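Local coordinates for protein catalase-3 (PDB 4AJ9) that breaks down hydrogen peroxide to oxygen and water at a heme iron, working as a tetrameric catalase, at residues 324-329 with 356-360; 361-367 with 383-389; 213-219 with 335-341. All blocks are in the same frame, centred on the assembly; numbering follows the deposited sequence. Where two conformers were deposited one is given.

In the fold
Following the chain from the N terminus, strand 214-217 of the antiparallel sheet comes first and waits more than a hundred residues for its partner, 335-341, which closes contact 3. Before that happens, segment 324-329 has already opened contact 1, which closes at 356-360, so contacts 3 and 1 cross. They do not touch: contact 3 adds strand 337-338 to the sheet, whereas contact 1 ties the end of the following helix 343-360 to the loop after helix 319-324, beside the heme. Contact 2 starts directly after that helix and closes a loop of 15 residues. It follows contact 1 in series and touches it, F365 packing on Q356 and H360. All three contacts meet the second subunit.

Contact 1 (324-329 with 356-360); sequences EQISFQ and QLNRH. With HEM (protoporphyrin IX containing Fe), chain Y.
The R359 guanidinium, in the conformer described, meets its main partners at the edge, near its own plane: O of E324, O of I326 and propionate oxygen O1D of the heme. NE2 of H360 lies over one face, toward the rim. The H360 ring is itself met at its edge, by OG of S327 and O of Q325. R359 and Q356, on the helix that also carries Y352, probably the axial ligand of the iron, line the propionate end of the catalase heme pocket. NH2 of R359 donates to O of I326 and, at 2.8 Å, to heme O1D. NE of R359 reaches heme O2D at 2.9 Å, so both oxygens of one propionate are gripped. NH1 of R359 makes a weak, bent bond to O of E324, and a water links the same nitrogen to OE2 of E324. Q356 is bent (chi2 -47°), which lays its amide against S327: OG of S327 gives its proton to OE1 of Q356 (2.8 Å), from above the carbonyl plane. NE2 of Q356 donates to heme O1D at 2.8 Å and 164°, and also to O of Y352. A leucine in place of Q356 would probably leave OG of S327 without its acceptor and the propionate with one donor fewer. The same OG of S327 receives a weak bond from NE2 of H360 at 2.7 Å.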
loop_
_atom_site.group_PDB
_atom_site.type_symbol
_atom_site.label_atom_id
_atom_site.label_comp_id
_atom_site.label_asym_id
_atom_site.label_seq_id
_atom_site.Cartn_x
_atom_site.Cartn_y
_atom_site.Cartn_z
ATOM N N GLU C 324 -18.693 2.641 -2.303
ATOM C CA GLU C 324 -17.326 3.145 -2.471
ATOM C C GLU C 324 -16.350 2.064 -2.951
ATOM O O GLU C 324 -15.505 2.320 -3.815
ATOM C CB GLU C 324 -16.796 3.785 -1.179
ATOM C CG GLU C 324 -15.456 4.508 -1.367
ATOM C CD GLU C 324 -15.574 5.753 -2.244
ATOM O OE1 GLU C 324 -16.711 6.250 -2.412
ATOM O OE2 GLU C 324 -14.532 6.243 -2.750
ATOM N N GLN C 325 -16.470 0.859 -2.393
ATOM C CA GLN C 325 -15.546 -0.221 -2.704
ATOM C C GLN C 325 -15.816 -0.950 -4.025
ATOM O O GLN C 325 -14.918 -1.573 -4.560
ATOM C CB GLN C 325 -15.469 -1.242 -1.562
ATOM C CG GLN C 325 -14.710 -0.744 -0.335
ATOM C CD GLN C 325 -14.302 -1.866 0.622
ATOM O OE1 GLN C 325 -13.147 -1.943 1.048
ATOM N NE2 GLN C 325 -15.250 -2.719 0.982
ATOM N N ILE C 326 -17.033 -0.897 -4.551
ATOM C CA ILE C 326 -17.298 -1.629 -5.788
ATOM C C ILE C 326 -16.350 -1.182 -6.916
ATOM O O ILE C 326 -16.094 0.008 -7.090
ATOM C CB ILE C 326 -18.774 -1.560 -6.240
ATOM C CG1 ILE C 326 -19.056 -2.673 -7.262
ATOM C CG2 ILE C 326 -19.120 -0.151 -6.750
ATOM C CD1 ILE C 326 -20.557 -2.839 -7.648
ATOM N N SER C 327 -15.829 -2.157 -7.659
ATOM C CA SER C 327 -14.787 -1.922 -8.658
ATOM C C SER C 327 -15.279 -2.375 -10.024
ATOM O O SER C 327 -15.214 -3.575 -10.335
ATOM C CB SER C 327 -13.542 -2.749 -8.302
ATOM O OG SER C 327 -12.987 -2.359 -7.056
ATOM N N PHE C 328 -15.765 -1.442 -10.840
ATOM C CA PHE C 328 -16.271 -1.787 -12.172
ATOM C C PHE C 328 -15.118 -1.955 -13.152
ATOM O O PHE C 328 -14.052 -1.367 -12.966
ATOM C CB PHE C 328 -17.221 -0.707 -12.698
ATOM C CG PHE C 328 -18.552 -0.653 -11.989
ATOM C CD1 PHE C 328 -19.605 -1.477 -12.388
ATOM C CD2 PHE C 328 -18.766 0.247 -10.956
ATOM C CE1 PHE C 328 -20.828 -1.415 -11.743
ATOM C CE2 PHE C 328 -19.995 0.302 -10.309
ATOM C CZ PHE C 328 -21.018 -0.529 -10.711
ATOM N N GLN C 329 -15.341 -2.759 -14.191
ATOM C CA GLN C 329 -14.362 -2.954 -15.262
ATOM C C GLN C 329 -15.064 -3.325 -16.570
ATOM O O GLN C 329 -15.866 -4.263 -16.599
ATOM C CB GLN C 329 -13.412 -4.105 -14.944
ATOM C CG GLN C 329 -12.471 -3.938 -13.757
ATOM C CD GLN C 329 -11.489 -5.100 -13.705
ATOM O OE1 GLN C 329 -10.897 -5.454 -14.717
ATOM N NE2 GLN C 329 -11.341 -5.716 -12.537
ATOM N N GLN C 356 -7.480 -0.600 -9.932
ATOM C CA GLN C 356 -7.967 -1.250 -8.714
ATOM C C GLN C 356 -6.827 -1.499 -7.731
ATOM O O GLN C 356 -7.023 -1.496 -6.521
ATOM C CB GLN C 356 -8.659 -2.577 -9.034
ATOM C CG GLN C 356 -9.836 -2.455 -10.002
ATOM C CD GLN C 356 -10.769 -1.323 -9.637
ATOM O OE1 GLN C 356 -10.930 -0.991 -8.455
ATOM N NE2 GLN C 356 -11.386 -0.708 -10.652
ATOM N N LEU C 357 -5.638 -1.744 -8.268
ATOM C CA LEU C 357 -4.457 -1.924 -7.444
ATOM C C LEU C 357 -4.173 -0.670 -6.634
ATOM O O LEU C 357 -3.705 -0.752 -5.498
ATOM C CB LEU C 357 -3.240 -2.264 -8.309
ATOM C CG LEU C 357 -3.283 -3.567 -9.090
ATOM C CD1 LEU C 357 -2.149 -3.616 -10.119
ATOM C CD2 LEU C 357 -3.245 -4.769 -8.146
ATOM N N ASN C 358 -4.456 0.499 -7.208
ATOM C CA ASN C 358 -4.268 1.741 -6.463
ATOM C C ASN C 358 -5.355 1.939 -5.412
ATOM O O ASN C 358 -5.068 2.184 -4.240
ATOM C CB ASN C 358 -4.253 2.963 -7.389
ATOM C CG ASN C 358 -3.816 4.227 -6.668
ATOM O OD1 ASN C 358 -2.688 4.309 -6.198
ATOM N ND2 ASN C 358 -4.713 5.220 -6.573
ATOM N N ARG C 359 -6.604 1.823 -5.838
ATOM C CA ARG C 359 -7.714 2.076 -4.936
ATOM C C ARG C 359 -7.757 1.063 -3.795
ATOM O O ARG C 359 -8.010 1.426 -2.645
ATOM C CB ARG C 359 -9.028 2.072 -5.709
ATOM C CG ARG C 359 -10.145 2.805 -5.007
ATOM C CD ARG C 359 -10.957 3.607 -6.013
ATOM N NE ARG C 359 -11.772 2.757 -6.877
ATOM C CZ ARG C 359 -12.849 2.085 -6.474
ATOM N NH1 ARG C 359 -13.237 2.141 -5.206
ATOM N NH2 ARG C 359 -13.529 1.342 -7.342
ATOM N N HIS C 360 -7.512 -0.207 -4.111
ATOM C CA HIS C 360 -7.627 -1.272 -3.112
ATOM C C HIS C 360 -6.306 -1.751 -2.520
ATOM O O HIS C 360 -6.293 -2.623 -1.649
ATOM C CB HIS C 360 -8.437 -2.453 -3.662
ATOM C CG HIS C 360 -9.880 -2.121 -3.916
ATOM N ND1 HIS C 360 -10.786 -1.931 -2.894
ATOM C CD2 HIS C 360 -10.569 -1.929 -5.069
ATOM C CE1 HIS C 360 -11.973 -1.650 -3.405
ATOM N NE2 HIS C 360 -11.869 -1.642 -4.722
HETATM C CHA HEM Y . -14.287 5.177 -13.988
HETATM C CHB HEM Y . -17.264 5.459 -17.828
HETATM C CHC HEM Y . -13.428 6.190 -20.694
HETATM C CHD HEM Y . -10.472 5.033 -17.036
HETATM C C1A HEM Y . -15.436 5.233 -14.756
HETATM C C2A HEM Y . -16.810 5.148 -14.275
HETATM C C3A HEM Y . -17.627 5.243 -15.338
HETATM C C4A HEM Y . -16.804 5.367 -16.526
HETATM C CMA HEM Y . -19.175 5.206 -15.342
HETATM C CAA HEM Y . -17.231 5.029 -12.785
HETATM C CBA HEM Y . -17.569 3.592 -12.403
HETATM C CGA HEM Y . -18.066 3.584 -10.981
HETATM O O1A HEM Y . -17.335 3.093 -10.086
HETATM O O2A HEM Y . -19.199 4.081 -10.736
HETATM C C1B HEM Y . -16.479 5.624 -18.952
HETATM C C2B HEM Y . -16.947 5.616 -20.327
HETATM C C3B HEM Y . -15.892 5.841 -21.125
HETATM C C4B HEM Y . -14.723 5.968 -20.277
HETATM C CMB HEM Y . -18.431 5.407 -20.709
HETATM C CAB HEM Y . -15.830 5.897 -22.670
HETATM C CBB HEM Y . -16.734 5.246 -23.413
HETATM C C1C HEM Y . -12.311 5.856 -19.968
HETATM C C2C HEM Y . -10.973 5.646 -20.502
HETATM C C3C HEM Y . -10.173 5.350 -19.473
HETATM C C4C HEM Y . -10.973 5.315 -18.277
HETATM C CMC HEM Y . -10.564 5.801 -21.978
HETATM C CAC HEM Y . -8.680 4.996 -19.492
HETATM C CBC HEM Y . -8.177 4.348 -20.544
HETATM C C1D HEM Y . -11.201 4.978 -15.884
HETATM C C2D HEM Y . -10.640 4.687 -14.590
HETATM C C3D HEM Y . -11.828 4.734 -13.640
HETATM C C4D HEM Y . -12.984 5.039 -14.454
HETATM C CMD HEM Y . -9.158 4.397 -14.272
HETATM C CAD HEM Y . -11.802 4.483 -12.124
HETATM C CBD HEM Y . -12.202 3.028 -11.909
HETATM C CGD HEM Y . -12.078 2.683 -10.449
HETATM O O1D HEM Y . -12.730 1.701 -10.018
HETATM O O2D HEM Y . -11.356 3.408 -9.718
HETATM N NA HEM Y . -15.478 5.360 -16.130
HETATM N NB HEM Y . -15.124 5.835 -18.967
HETATM N NC HEM Y . -12.270 5.640 -18.608
HETATM N ND HEM Y . -12.571 5.173 -15.773
HETATM FE FE HEM Y . -13.899 5.404 -17.387
HETATM O O HOH W 1 -12.628 4.631 -3.658
HETATM O O HOH W 2 -10.734 -1.284 -0.053
#

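Contact 2 (361-367 with 383-389); sequences RGPNFEQ and DGQGQAW
N364 drives its amide nitrogen into the loop 383-389: ND2 of N364 donates to O of D383 at 3.0 Å (176°) and to O of Q385 at 2.9 Å. Both acceptors lie in the amide plane of N364, so the two N-H groups are fully used and the amide is fixed in rotation; its OD1 accepts from H53 of the second subunit. O of D383 also takes a bond from NE2 of Q387, on a lone pair. The Q367 amide makes a second pair of bonds, OE1 of Q367 accepting from N of A388 at 2.8 Å and NE2 of Q367 donating to OE1 of Q387 at 2.9 Å. The planes of the Q367 and Q387 amides stand 81° apart, and OE1 of Q387 is gripped a second time by N of W389. Extended beyond CG (chi2 -172°), the Q367 chain runs across the face of the W389 ring system: NE2 of Q367 sits above its centre, 3.3 Å from CD2 of W389, and CG makes a CH-pi contact with the six-membered ring. A water joins O of Q367 to NE1 of W389. Farther out, CG of P363 packs on CA of G384 at 3.9 Å, where a side chain on the glycine would clash. Q385 turns its end away, NE2 bonding to O of R359 of the second subunit. The gripped element is a type II beta turn, G384 to Q387, with glycine at its third position, in the part of the catalase wrapping domain that follows helix 343-360 and takes part in the tetramer interface.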
loop_
_atom_site.group_PDB
_atom_site.type_symbol
_atom_site.label_atom_id
_atom_site.label_comp_id
_atom_site.label_asym_id
_atom_site.label_seq_id
_atom_site.Cartn_x
_atom_site.Cartn_y
_atom_site.Cartn_z
ATOM N N ARG C 361 -5.200 -1.191 -2.992
ATOM C CA ARG C 361 -3.870 -1.549 -2.473
ATOM C C ARG C 361 -3.608 -3.055 -2.361
ATOM O O ARG C 361 -3.074 -3.530 -1.356
ATOM C CB ARG C 361 -3.637 -0.902 -1.103
ATOM C CG ARG C 361 -3.136 0.529 -1.155
ATOM C CD ARG C 361 -4.215 1.492 -1.643
ATOM N NE ARG C 361 -3.663 2.804 -1.983
ATOM C CZ ARG C 361 -2.754 3.006 -2.936
ATOM N NH1 ARG C 361 -2.301 1.985 -3.649
ATOM N NH2 ARG C 361 -2.311 4.223 -3.179
ATOM N N GLY C 362 -3.955 -3.801 -3.398
ATOM C CA GLY C 362 -3.826 -5.241 -3.356
ATOM C C GLY C 362 -4.565 -5.864 -4.521
ATOM O O GLY C 362 -5.415 -5.231 -5.131
ATOM N N PRO C 363 -4.228 -7.114 -4.841
ATOM C CA PRO C 363 -4.727 -7.828 -6.010
ATOM C C PRO C 363 -5.978 -8.647 -5.723
ATOM O O PRO C 363 -6.502 -9.271 -6.639
ATOM C CB PRO C 363 -3.561 -8.766 -6.331
ATOM C CG PRO C 363 -3.045 -9.122 -4.984
ATOM C CD PRO C 363 -3.177 -7.877 -4.151
ATOM N N ASN C 364 -6.451 -8.652 -4.478
ATOM C CA ASN C 364 -7.599 -9.479 -4.115
ATOM C C ASN C 364 -8.930 -8.738 -3.990
ATOM O O ASN C 364 -9.853 -9.219 -3.333
ATOM C CB ASN C 364 -7.293 -10.284 -2.842
ATOM C CG ASN C 364 -6.345 -11.442 -3.117
ATOM O OD1 ASN C 364 -6.595 -12.242 -4.019
ATOM N ND2 ASN C 364 -5.239 -11.520 -2.366
ATOM N N PHE C 365 -9.033 -7.582 -4.638
ATOM C CA PHE C 365 -10.249 -6.769 -4.565
ATOM C C PHE C 365 -11.476 -7.503 -5.096
ATOM O O PHE C 365 -12.607 -7.157 -4.731
ATOM C CB PHE C 365 -10.049 -5.447 -5.323
ATOM C CG PHE C 365 -9.503 -5.638 -6.696
ATOM C CD1 PHE C 365 -10.348 -5.878 -7.759
ATOM C CD2 PHE C 365 -8.127 -5.626 -6.915
ATOM C CE1 PHE C 365 -9.836 -6.080 -9.030
ATOM C CE2 PHE C 365 -7.610 -5.830 -8.168
ATOM C CZ PHE C 365 -8.462 -6.059 -9.234
ATOM N N GLU C 366 -11.292 -8.522 -5.942
ATOM C CA GLU C 366 -12.476 -9.250 -6.425
ATOM C C GLU C 366 -13.092 -10.113 -5.318
ATOM O O GLU C 366 -14.196 -10.633 -5.477
ATOM C CB GLU C 366 -12.194 -10.106 -7.678
ATOM C CG GLU C 366 -11.628 -9.340 -8.890
ATOM C CD GLU C 366 -12.667 -8.515 -9.643
ATOM O OE1 GLU C 366 -13.508 -7.838 -9.014
ATOM O OE2 GLU C 366 -12.644 -8.538 -10.888
ATOM N N GLN C 367 -12.376 -10.255 -4.204
ATOM C CA GLN C 367 -12.866 -11.025 -3.064
ATOM C C GLN C 367 -13.769 -10.219 -2.120
ATOM O O GLN C 367 -14.458 -10.797 -1.277
ATOM C CB GLN C 367 -11.695 -11.655 -2.295
ATOM C CG GLN C 367 -10.858 -12.604 -3.134
ATOM C CD GLN C 367 -9.826 -13.363 -2.317
ATOM O OE1 GLN C 367 -9.353 -12.883 -1.288
ATOM N NE2 GLN C 367 -9.479 -14.566 -2.773
ATOM N N ASP C 383 -2.359 -16.466 -2.803
ATOM C CA ASP C 383 -1.668 -15.445 -2.019
ATOM C C ASP C 383 -2.117 -14.030 -2.390
ATOM O O ASP C 383 -3.285 -13.791 -2.720
ATOM C CB ASP C 383 -0.141 -15.567 -2.172
ATOM C CG ASP C 383 0.381 -16.977 -1.925
ATOM O OD1 ASP C 383 -0.405 -17.875 -1.540
ATOM O OD2 ASP C 383 1.605 -17.178 -2.102
ATOM N N GLY C 384 -1.178 -13.089 -2.338
ATOM C CA GLY C 384 -1.517 -11.686 -2.524
ATOM C C GLY C 384 -2.096 -11.064 -1.264
ATOM O O GLY C 384 -2.722 -11.747 -0.450
ATOM N N GLN C 385 -1.884 -9.757 -1.101
ATOM C CA GLN C 385 -2.350 -9.037 0.082
ATOM C C GLN C 385 -3.825 -9.322 0.360
ATOM O O GLN C 385 -4.665 -9.307 -0.548
ATOM C CB GLN C 385 -2.140 -7.522 -0.107
ATOM C CG GLN C 385 -1.884 -6.741 1.177
ATOM C CD GLN C 385 -0.535 -7.060 1.821
ATOM O OE1 GLN C 385 0.487 -6.448 1.499
ATOM N NE2 GLN C 385 -0.531 -8.016 2.738
ATOM N N GLY C 386 -4.140 -9.604 1.614
ATOM C CA GLY C 386 -5.528 -9.696 2.022
ATOM C C GLY C 386 -6.238 -10.975 1.594
ATOM O O GLY C 386 -7.462 -11.039 1.667
ATOM N N GLN C 387 -5.482 -11.987 1.158
ATOM C CA GLN C 387 -6.073 -13.245 0.696
ATOM C C GLN C 387 -7.142 -13.733 1.672
ATOM O O GLN C 387 -6.846 -14.033 2.820
ATOM C CB GLN C 387 -4.991 -14.328 0.499
ATOM C CG GLN C 387 -5.556 -15.718 0.145
ATOM C CD GLN C 387 -6.374 -15.708 -1.152
ATOM O OE1 GLN C 387 -7.577 -15.991 -1.148
ATOM N NE2 GLN C 387 -5.722 -15.365 -2.263
ATOM N N ALA C 388 -8.388 -13.811 1.223
ATOM C CA ALA C 388 -9.479 -14.095 2.153
ATOM C C ALA C 388 -9.946 -15.546 2.163
ATOM O O ALA C 388 -10.828 -15.912 2.950
ATOM C CB ALA C 388 -10.670 -13.154 1.898
ATOM N N TRP C 389 -9.372 -16.366 1.290
ATOM C CA TRP C 389 -9.781 -17.765 1.216
ATOM C C TRP C 389 -8.646 -18.678 1.638
ATOM O O TRP C 389 -7.497 -18.243 1.749
ATOM C CB TRP C 389 -10.217 -18.129 -0.212
ATOM C CG TRP C 389 -11.251 -17.216 -0.780
ATOM C CD1 TRP C 389 -12.084 -16.380 -0.088
ATOM C CD2 TRP C 389 -11.563 -17.039 -2.168
ATOM N NE1 TRP C 389 -12.888 -15.683 -0.962
ATOM C CE2 TRP C 389 -12.595 -16.076 -2.244
ATOM C CE3 TRP C 389 -11.068 -17.598 -3.352
ATOM C CZ2 TRP C 389 -13.141 -15.654 -3.462
ATOM C CZ3 TRP C 389 -11.611 -17.184 -4.563
ATOM C CH2 TRP C 389 -12.642 -16.214 -4.605
HETATM O O HOH W 3 -5.926 -7.273 -2.036
HETATM O O HOH W 4 -14.517 -13.336 0.047
HETATM O O HOH W 5 -9.583 -10.445 -0.023
#

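Contact 3 (213-219 with 335-341); sequences TFRLVTE and RGVDFTE
R215 comes across E341 roughly perpendicular to it, the guanidinium and carboxylate planes 89° apart, and NH1 of R215 meets OE1 of E341 on its syn side at 3.1 Å in a salt bridge. The R215 chain runs extended from CG to NE, which carries NH1 far enough to donate also to O of F339 (3.3 Å), in the carbonyl plane and on a lone pair. CG2 of T340 lies over one face of this guanidinium. Each charge has a further mate, E280 for R215 and R424 for E341. Beneath R215 the backbones pair antiparallel: in the sheet of the catalase beta-barrel domain, strand 337-338 joins 214-217, which thus lies between strands 223-232 and 337-338. R215 and D338 are the hydrogen-bonded pair, with N of R215 to O of D338 at 2.9 Å, and L216 and V337 the non-hydrogen-bonded one, their side chains on the other face. E219 and R335 also cross steeply, but their flat groups are nearly coplanar (26°) in a salt bridge, NH2 of R335 meeting OE1 of E219 nearly in line with its C-O bond at 2.6 Å. The rings of F214 and F339 meet at their edges, CE2 of F214 lying 4.5 Å from CD1 of F339. At the far end OG1 of T340, between its own N and carbonyl carbon (chi1 67°), donates to O of T213 at 2.7 Å.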
loop_
_atom_site.group_PDB
_atom_site.type_symbol
_atom_site.label_atom_id
_atom_site.label_comp_id
_atom_site.label_asym_id
_atom_site.label_seq_id
_atom_site.Cartn_x
_atom_site.Cartn_y
_atom_site.Cartn_z
ATOM N N THR C 213 -19.279 0.398 -29.582
ATOM C CA THR C 213 -19.770 -0.799 -30.231
ATOM C C THR C 213 -19.069 -1.992 -29.586
ATOM O O THR C 213 -17.843 -2.009 -29.464
ATOM C CB THR C 213 -19.463 -0.773 -31.737
ATOM O OG1 THR C 213 -19.879 0.488 -32.286
ATOM C CG2 THR C 213 -20.192 -1.926 -32.463
ATOM N N PHE C 214 -19.862 -2.963 -29.150
ATOM C CA PHE C 214 -19.361 -4.253 -28.695
ATOM C C PHE C 214 -19.831 -5.307 -29.685
ATOM O O PHE C 214 -20.350 -4.964 -30.754
ATOM C CB PHE C 214 -19.860 -4.568 -27.284
ATOM C CG PHE C 214 -19.243 -3.700 -26.215
ATOM C CD1 PHE C 214 -19.779 -2.454 -25.925
ATOM C CD2 PHE C 214 -18.131 -4.131 -25.502
ATOM C CE1 PHE C 214 -19.224 -1.651 -24.948
ATOM C CE2 PHE C 214 -17.566 -3.332 -24.507
ATOM C CZ PHE C 214 -18.107 -2.085 -24.238
ATOM N N ARG C 215 -19.633 -6.578 -29.351
ATOM C CA ARG C 215 -20.165 -7.663 -30.166
ATOM C C ARG C 215 -21.008 -8.615 -29.332
ATOM O O ARG C 215 -20.625 -8.992 -28.219
ATOM C CB ARG C 215 -19.033 -8.453 -30.836
ATOM C CG ARG C 215 -18.362 -7.726 -31.993
ATOM C CD ARG C 215 -17.149 -8.488 -32.528
ATOM N NE ARG C 215 -16.818 -8.025 -33.876
ATOM C CZ ARG C 215 -15.732 -7.329 -34.192
ATOM N NH1 ARG C 215 -14.836 -7.035 -33.259
ATOM N NH2 ARG C 215 -15.536 -6.943 -35.450
ATOM N N LEU C 216 -22.151 -9.013 -29.879
ATOM C CA LEU C 216 -22.889 -10.149 -29.335
ATOM C C LEU C 216 -22.486 -11.353 -30.165
ATOM O O LEU C 216 -22.364 -11.252 -31.387
ATOM C CB LEU C 216 -24.404 -9.926 -29.399
ATOM C CG LEU C 216 -24.958 -8.775 -28.565
ATOM C CD1 LEU C 216 -26.488 -8.767 -28.641
ATOM C CD2 LEU C 216 -24.484 -8.903 -27.112
ATOM N N VAL C 217 -22.256 -12.482 -29.495
ATOM C CA VAL C 217 -21.748 -13.681 -30.143
ATOM C C VAL C 217 -22.592 -14.873 -29.725
ATOM O O VAL C 217 -22.807 -15.101 -28.533
ATOM C CB VAL C 217 -20.274 -13.933 -29.768
ATOM C CG1 VAL C 217 -19.714 -15.133 -30.550
ATOM C CG2 VAL C 217 -19.452 -12.686 -30.041
ATOM N N THR C 218 -23.109 -15.613 -30.704
ATOM C CA THR C 218 -23.932 -16.781 -30.406
ATOM C C THR C 218 -23.043 -18.001 -30.171
ATOM O O THR C 218 -21.844 -17.951 -30.430
ATOM C CB THR C 218 -24.901 -17.108 -31.566
ATOM O OG1 THR C 218 -24.147 -17.333 -32.760
ATOM C CG2 THR C 218 -25.881 -15.974 -31.801
ATOM N N GLU C 219 -23.644 -19.101 -29.719
ATOM C CA GLU C 219 -22.906 -20.342 -29.453
ATOM C C GLU C 219 -22.029 -20.800 -30.619
ATOM O O GLU C 219 -20.929 -21.310 -30.409
ATOM C CB GLU C 219 -23.866 -21.483 -29.111
ATOM C CG GLU C 219 -24.825 -21.209 -27.970
ATOM C CD GLU C 219 -24.122 -20.975 -26.646
ATOM O OE1 GLU C 219 -22.888 -21.179 -26.574
ATOM O OE2 GLU C 219 -24.809 -20.590 -25.674
ATOM N N ARG C 335 -19.065 -15.008 -21.658
ATOM C CA ARG C 335 -19.394 -15.745 -22.876
ATOM C C ARG C 335 -20.648 -15.167 -23.510
ATOM O O ARG C 335 -21.655 -14.976 -22.827
ATOM C CB ARG C 335 -19.649 -17.214 -22.542
ATOM C CG ARG C 335 -19.960 -18.082 -23.761
ATOM C CD ARG C 335 -20.245 -19.524 -23.331
ATOM N NE ARG C 335 -20.726 -20.358 -24.436
ATOM C CZ ARG C 335 -19.965 -21.207 -25.121
ATOM N NH1 ARG C 335 -18.675 -21.340 -24.828
ATOM N NH2 ARG C 335 -20.493 -21.926 -26.103
ATOM N N GLY C 336 -20.596 -14.905 -24.814
ATOM C CA GLY C 336 -21.720 -14.306 -25.514
ATOM C C GLY C 336 -21.508 -12.841 -25.874
ATOM O O GLY C 336 -22.274 -12.265 -26.641
ATOM N N VAL C 337 -20.463 -12.235 -25.319
ATOM C CA VAL C 337 -20.150 -10.844 -25.597
ATOM C C VAL C 337 -18.667 -10.769 -25.943
ATOM O O VAL C 337 -17.875 -11.551 -25.412
ATOM C CB VAL C 337 -20.435 -9.955 -24.358
ATOM C CG1 VAL C 337 -20.168 -8.487 -24.663
ATOM C CG2 VAL C 337 -21.875 -10.148 -23.871
ATOM N N ASP C 338 -18.298 -9.850 -26.837
ATOM C CA ASP C 338 -16.893 -9.627 -27.194
ATOM C C ASP C 338 -16.591 -8.140 -27.379
ATOM O O ASP C 338 -17.507 -7.320 -27.482
ATOM C CB ASP C 338 -16.525 -10.390 -28.467
ATOM C CG ASP C 338 -15.014 -10.589 -28.623
ATOM O OD1 ASP C 338 -14.271 -10.320 -27.657
ATOM O OD2 ASP C 338 -14.568 -11.025 -29.709
ATOM N N PHE C 339 -15.300 -7.808 -27.439
ATOM C CA PHE C 339 -14.857 -6.432 -27.634
ATOM C C PHE C 339 -14.829 -6.084 -29.111
ATOM O O PHE C 339 -14.931 -6.962 -29.965
ATOM C CB PHE C 339 -13.449 -6.245 -27.066
ATOM C CG PHE C 339 -13.317 -6.675 -25.634
ATOM C CD1 PHE C 339 -13.975 -5.985 -24.628
ATOM C CD2 PHE C 339 -12.545 -7.780 -25.295
ATOM C CE1 PHE C 339 -13.864 -6.390 -23.302
ATOM C CE2 PHE C 339 -12.432 -8.192 -23.967
ATOM C CZ PHE C 339 -13.093 -7.495 -22.972
ATOM N N THR C 340 -14.695 -4.797 -29.405
ATOM C CA THR C 340 -14.308 -4.389 -30.744
ATOM C C THR C 340 -13.008 -3.618 -30.686
ATOM O O THR C 340 -12.496 -3.281 -29.605
ATOM C CB THR C 340 -15.351 -3.509 -31.447
ATOM O OG1 THR C 340 -15.444 -2.249 -30.776
ATOM C CG2 THR C 340 -16.725 -4.202 -31.497
ATOM N N GLU C 341 -12.504 -3.315 -31.873
ATOM C CA GLU C 341 -11.235 -2.643 -32.046
ATOM C C GLU C 341 -11.344 -1.128 -31.866
ATOM O O GLU C 341 -10.554 -0.373 -32.428
ATOM C CB GLU C 341 -10.677 -2.972 -33.437
ATOM C CG GLU C 341 -10.235 -4.425 -33.604
ATOM C CD GLU C 341 -11.389 -5.392 -33.863
ATOM O OE1 GLU C 341 -12.566 -4.979 -33.817
ATOM O OE2 GLU C 341 -11.111 -6.578 -34.123
HETATM O O HOH W 6 -13.759 -4.755 -36.398
HETATM O O HOH W 7 -20.756 -23.749 -28.891
#